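Local coordinates for dally-like protein (Drosophila melanogaster, PDB 3ODN) that forms the core domain of a glypican, a probable cell-surface heparan sulfate proteoglycan, with a region important for Hedgehog signaling, at residues Lys191-Gln202 with Leu492-Trp503. The protein carries 2 engineered substitutions. Sequence-based numbering, arbitrary orientation.
Sequences KRSFVATRTYGQ and LRNAYNGQDVEW
Ala495 packs its methyl against helix 191-202, CB lying 3.9 Å from Ala196 CA and 4.1 Å from Thr199 CB. Thr199 spreads its two branches over separate partners: its side chain and that of Leu492 slide past each other in opposite directions, CG2 3.9 Å from Leu492 CD2, while OG1 sits beside Val501 CG2. With OG1 placed next to its own backbone N (chi1 -42°), the hydroxyl turns back to Val195 O and bonds it at 2.5 Å, from the face of that carbonyl opposite Thr199 N. Replacing Thr199 by alanine is likely to leave Leu492 CD2 and Val501 CG2 without their partners and to cost Val195 O its hydroxyl donor, the bond from the backbone N remaining. One turn earlier, Val195 CG1 meets Val501 CG2 at 3.7 Å.

Polar contacts mark both ends. Lys191, its chain bent at chi2 and chi4, passes Gly498 O to form a salt bridge with Asp500 (NZ to OD2 3.1 Å, weak as a hydrogen bond), the two side chains crossing at about a right angle. At the far end Trp503 is poorly ordered; its O accepts Arg198 NH2 (3.3 Å) and, weakly, Gln202 NE2, which lies over one face of the indole. Arg198 NH1 is held by Phe129 O, while the Trp503 ring stacks on His491.

The positive phi of Gly498 (71°) closes helix 479-496 in a Schellman motif and turns the chain back along helix 182-214. The axes of segments 191-202 and 492-496 approach to 8.9 Å, near-antiparallel at 154°, with Ala196, Ala495 and Thr199 at the interface and Leu492 beside them, as part of the elongated alpha-helical bundle of the glypican core.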
loop_
_atom_site.group_PDB
_atom_site.type_symbol
_atom_site.label_atom_id
_atom_site.label_comp_id
_atom_site.label_asym_id
_atom_site.label_seq_id
_atom_site.Cartn_x
_atom_site.Cartn_y
_atom_site.Cartn_z
ATOM N N LYS A 191 7.341 6.992 13.568
ATOM C CA LYS A 191 6.124 6.187 13.638
ATOM C C LYS A 191 5.277 6.407 12.366
ATOM O O LYS A 191 5.035 5.462 11.640
ATOM C CB LYS A 191 5.313 6.524 14.917
ATOM C CG LYS A 191 4.086 5.621 15.140
ATOM C CD LYS A 191 2.825 6.435 15.302
ATOM C CE LYS A 191 1.566 5.642 15.025
ATOM N NZ LYS A 191 0.569 5.757 16.130
ATOM N N ARG A 192 4.912 7.650 12.055
ATOM C CA ARG A 192 4.055 7.957 10.901
ATOM C C ARG A 192 4.608 7.551 9.559
ATOM O O ARG A 192 3.879 6.965 8.757
ATOM C CB ARG A 192 3.565 9.415 10.931
ATOM C CG ARG A 192 2.733 9.751 12.188
ATOM C CD ARG A 192 1.951 11.022 11.975
ATOM N NE ARG A 192 1.448 11.632 13.207
ATOM C CZ ARG A 192 1.189 12.930 13.331
ATOM N NH1 ARG A 192 1.383 13.756 12.309
ATOM N NH2 ARG A 192 0.754 13.418 14.485
ATOM N N SER A 193 5.919 7.772 9.335
ATOM C CA SER A 193 6.558 7.431 8.058
ATOM C C SER A 193 6.850 5.944 7.911
ATOM O O SER A 193 6.661 5.439 6.826
ATOM C CB SER A 193 7.788 8.298 7.810
ATOM O OG SER A 193 8.691 8.215 8.896
ATOM N N PHE A 194 7.250 5.232 9.000
ATOM C CA PHE A 194 7.514 3.797 8.981
ATOM C C PHE A 194 6.228 2.979 8.822
ATOM O O PHE A 194 6.171 2.045 8.011
ATOM C CB PHE A 194 8.364 3.360 10.189
ATOM C CG PHE A 194 9.869 3.442 9.956
ATOM C CD1 PHE A 194 10.550 4.643 10.114
ATOM C CD2 PHE A 194 10.597 2.313 9.581
ATOM C CE1 PHE A 194 11.919 4.721 9.881
ATOM C CE2 PHE A 194 11.970 2.394 9.343
ATOM C CZ PHE A 194 12.624 3.600 9.503
ATOM N N VAL A 195 5.175 3.380 9.527
ATOM C CA VAL A 195 3.853 2.743 9.466
ATOM C C VAL A 195 3.261 2.902 8.078
ATOM O O VAL A 195 2.824 1.916 7.490
ATOM C CB VAL A 195 2.900 3.187 10.633
ATOM C CG1 VAL A 195 1.504 2.579 10.499
ATOM C CG2 VAL A 195 3.490 2.821 12.000
ATOM N N ALA A 196 3.306 4.111 7.526
ATOM C CA ALA A 196 2.770 4.392 6.193
ATOM C C ALA A 196 3.578 3.734 5.063
ATOM O O ALA A 196 2.981 3.331 4.068
ATOM C CB ALA A 196 2.669 5.897 5.977
ATOM N N THR A 197 4.919 3.607 5.227
ATOM C CA THR A 197 5.812 2.975 4.244
ATOM C C THR A 197 5.605 1.470 4.163
ATOM O O THR A 197 5.580 0.907 3.063
ATOM C CB THR A 197 7.292 3.353 4.517
ATOM O OG1 THR A 197 7.395 4.772 4.410
ATOM C CG2 THR A 197 8.272 2.720 3.514
ATOM N N ARG A 198 5.511 0.818 5.323
ATOM C CA ARG A 198 5.323 -0.618 5.398
ATOM C C ARG A 198 3.944 -0.989 4.877
ATOM O O ARG A 198 3.845 -1.858 4.018
ATOM C CB ARG A 198 5.644 -1.158 6.812
ATOM C CG ARG A 198 4.943 -2.458 7.158
ATOM C CD ARG A 198 5.401 -3.080 8.464
ATOM N NE ARG A 198 4.687 -4.327 8.729
ATOM C CZ ARG A 198 5.040 -5.511 8.236
ATOM N NH1 ARG A 198 6.111 -5.623 7.460
ATOM N NH2 ARG A 198 4.326 -6.596 8.521
ATOM N N THR A 199 2.895 -0.284 5.324
ATOM C CA THR A 199 1.512 -0.507 4.864
ATOM C C THR A 199 1.381 -0.303 3.381
ATOM O O THR A 199 0.679 -1.078 2.773
ATOM C CB THR A 199 0.531 0.352 5.653
ATOM O OG1 THR A 199 0.906 0.332 7.027
ATOM C CG2 THR A 199 -0.918 -0.100 5.500
ATOM N N TYR A 200 2.038 0.713 2.782
ATOM C CA TYR A 200 2.007 0.928 1.319
ATOM C C TYR A 200 2.436 -0.334 0.518
ATOM O O TYR A 200 1.699 -0.783 -0.348
ATOM C CB TYR A 200 2.854 2.150 0.915
ATOM C CG TYR A 200 2.513 2.680 -0.464
ATOM C CD1 TYR A 200 1.264 3.235 -0.729
ATOM C CD2 TYR A 200 3.437 2.611 -1.512
ATOM C CE1 TYR A 200 0.940 3.709 -1.992
ATOM C CE2 TYR A 200 3.119 3.079 -2.786
ATOM C CZ TYR A 200 1.863 3.622 -3.023
ATOM O OH TYR A 200 1.508 4.107 -4.267
ATOM N N GLY A 201 3.566 -0.933 0.905
ATOM C CA GLY A 201 4.119 -2.143 0.297
ATOM C C GLY A 201 3.296 -3.398 0.533
ATOM O O GLY A 201 3.154 -4.208 -0.385
ATOM N N GLN A 202 2.760 -3.576 1.768
ATOM C CA GLN A 202 1.898 -4.692 2.177
ATOM C C GLN A 202 0.602 -4.698 1.389
ATOM O O GLN A 202 0.267 -5.722 0.808
ATOM C CB GLN A 202 1.559 -4.616 3.683
ATOM C CG GLN A 202 2.610 -5.171 4.612
ATOM C CD GLN A 202 1.998 -5.458 5.961
ATOM O OE1 GLN A 202 1.904 -4.580 6.830
ATOM N NE2 GLN A 202 1.535 -6.692 6.156
ATOM N N LEU A 492 -4.730 1.039 5.420
ATOM C CA LEU A 492 -4.329 2.211 4.654
ATOM C C LEU A 492 -4.899 3.475 5.283
ATOM O O LEU A 492 -4.169 4.460 5.424
ATOM C CB LEU A 492 -4.708 2.081 3.174
ATOM C CG LEU A 492 -3.871 1.065 2.368
ATOM C CD1 LEU A 492 -4.543 0.717 1.034
ATOM C CD2 LEU A 492 -2.357 1.499 2.241
ATOM N N ARG A 493 -6.187 3.423 5.731
ATOM C CA ARG A 493 -6.835 4.535 6.452
ATOM C C ARG A 493 -6.076 4.892 7.732
ATOM O O ARG A 493 -5.788 6.069 7.950
ATOM C CB ARG A 493 -8.299 4.238 6.763
ATOM C CG ARG A 493 -9.207 4.432 5.568
ATOM C CD ARG A 493 -10.660 4.622 5.966
ATOM N NE ARG A 493 -11.537 4.437 4.810
ATOM C CZ ARG A 493 -12.255 3.343 4.583
ATOM N NH1 ARG A 493 -12.235 2.334 5.447
ATOM N NH2 ARG A 493 -13.005 3.251 3.491
ATOM N N ASN A 494 -5.705 3.877 8.553
ATOM C CA ASN A 494 -4.931 4.086 9.785
ATOM C C ASN A 494 -3.556 4.678 9.523
ATOM O O ASN A 494 -3.103 5.536 10.288
ATOM C CB ASN A 494 -4.846 2.807 10.613
ATOM C CG ASN A 494 -6.182 2.348 11.165
ATOM O OD1 ASN A 494 -7.139 3.125 11.316
ATOM N ND2 ASN A 494 -6.281 1.064 11.467
ATOM N N ALA A 495 -2.912 4.252 8.424
ATOM C CA ALA A 495 -1.627 4.759 7.963
ATOM C C ALA A 495 -1.776 6.186 7.501
ATOM O O ALA A 495 -0.910 6.987 7.789
ATOM C CB ALA A 495 -1.074 3.895 6.819
ATOM N N TYR A 496 -2.858 6.533 6.791
ATOM C CA TYR A 496 -2.969 7.924 6.367
ATOM C C TYR A 496 -3.398 8.864 7.465
ATOM O O TYR A 496 -3.107 10.058 7.396
ATOM C CB TYR A 496 -3.611 8.153 4.983
ATOM C CG TYR A 496 -5.105 7.922 4.847
ATOM C CD1 TYR A 496 -6.022 8.735 5.520
ATOM C CD2 TYR A 496 -5.607 7.051 3.880
ATOM C CE1 TYR A 496 -7.402 8.576 5.342
ATOM C CE2 TYR A 496 -6.979 6.887 3.690
ATOM C CZ TYR A 496 -7.873 7.645 4.427
ATOM O OH TYR A 496 -9.222 7.512 4.190
ATOM N N ASN A 497 -3.987 8.316 8.530
ATOM C CA ASN A 497 -4.386 9.122 9.684
ATOM C C ASN A 497 -3.287 9.208 10.744
ATOM O O ASN A 497 -3.480 9.875 11.759
ATOM C CB ASN A 497 -5.679 8.588 10.274
ATOM C CG ASN A 497 -6.873 8.764 9.370
ATOM O OD1 ASN A 497 -7.172 9.866 8.882
ATOM N ND2 ASN A 497 -7.630 7.693 9.183
ATOM N N GLY A 498 -2.145 8.561 10.498
ATOM C CA GLY A 498 -1.027 8.512 11.447
ATOM C C GLY A 498 -1.314 7.647 12.660
ATOM O O GLY A 498 -0.709 7.853 13.716
ATOM N N GLN A 499 -2.268 6.695 12.543
ATOM C CA GLN A 499 -2.681 5.787 13.619
ATOM C C GLN A 499 -1.946 4.468 13.447
ATOM O O GLN A 499 -1.261 4.255 12.437
ATOM C CB GLN A 499 -4.194 5.518 13.591
ATOM C CG GLN A 499 -5.102 6.738 13.670
ATOM C CD GLN A 499 -6.530 6.353 13.364
ATOM O OE1 GLN A 499 -7.335 6.114 14.256
ATOM N NE2 GLN A 499 -6.875 6.239 12.094
ATOM N N ASP A 500 -2.106 3.581 14.432
ATOM C CA ASP A 500 -1.484 2.270 14.525
ATOM C C ASP A 500 -2.134 1.267 13.595
ATOM O O ASP A 500 -3.350 1.286 13.420
ATOM C CB ASP A 500 -1.533 1.747 15.978
ATOM C CG ASP A 500 -0.600 2.452 16.952
ATOM O OD1 ASP A 500 -1.040 2.741 18.098
ATOM O OD2 ASP A 500 0.594 2.651 16.600
ATOM N N VAL A 501 -1.315 0.375 13.027
ATOM C CA VAL A 501 -1.733 -0.699 12.135
ATOM C C VAL A 501 -1.310 -2.018 12.786
ATOM O O VAL A 501 -0.140 -2.168 13.145
ATOM C CB VAL A 501 -1.143 -0.510 10.705
ATOM C CG1 VAL A 501 -1.457 -1.699 9.811
ATOM C CG2 VAL A 501 -1.644 0.781 10.067
ATOM N N GLU A 502 -2.270 -2.943 13.004
ATOM C CA GLU A 502 -2.003 -4.267 13.592
ATOM C C GLU A 502 -2.092 -5.276 12.442
ATOM O O GLU A 502 -3.152 -5.863 12.201
ATOM C CB GLU A 502 -2.995 -4.593 14.731
ATOM C CG GLU A 502 -2.561 -5.762 15.612
ATOM C CD GLU A 502 -3.638 -6.444 16.441
ATOM O OE1 GLU A 502 -4.757 -6.658 15.918
ATOM O OE2 GLU A 502 -3.336 -6.831 17.595
ATOM N N TRP A 503 -0.983 -5.425 11.695
ATOM C CA TRP A 503 -0.915 -6.278 10.509
ATOM C C TRP A 503 0.427 -7.026 10.422
ATOM O O TRP A 503 1.197 -6.865 9.476
ATOM C CB TRP A 503 -1.218 -5.422 9.256
ATOM C CG TRP A 503 -1.676 -6.129 8.007
ATOM C CD1 TRP A 503 -1.549 -5.666 6.729
ATOM C CD2 TRP A 503 -2.421 -7.363 7.913
ATOM N NE1 TRP A 503 -2.127 -6.546 5.843
ATOM C CE2 TRP A 503 -2.658 -7.602 6.541
ATOM C CE3 TRP A 503 -2.885 -8.305 8.853
ATOM C CZ2 TRP A 503 -3.338 -8.744 6.085
ATOM C CZ3 TRP A 503 -3.550 -9.437 8.399
ATOM C CH2 TRP A 503 -3.774 -9.646 7.033
#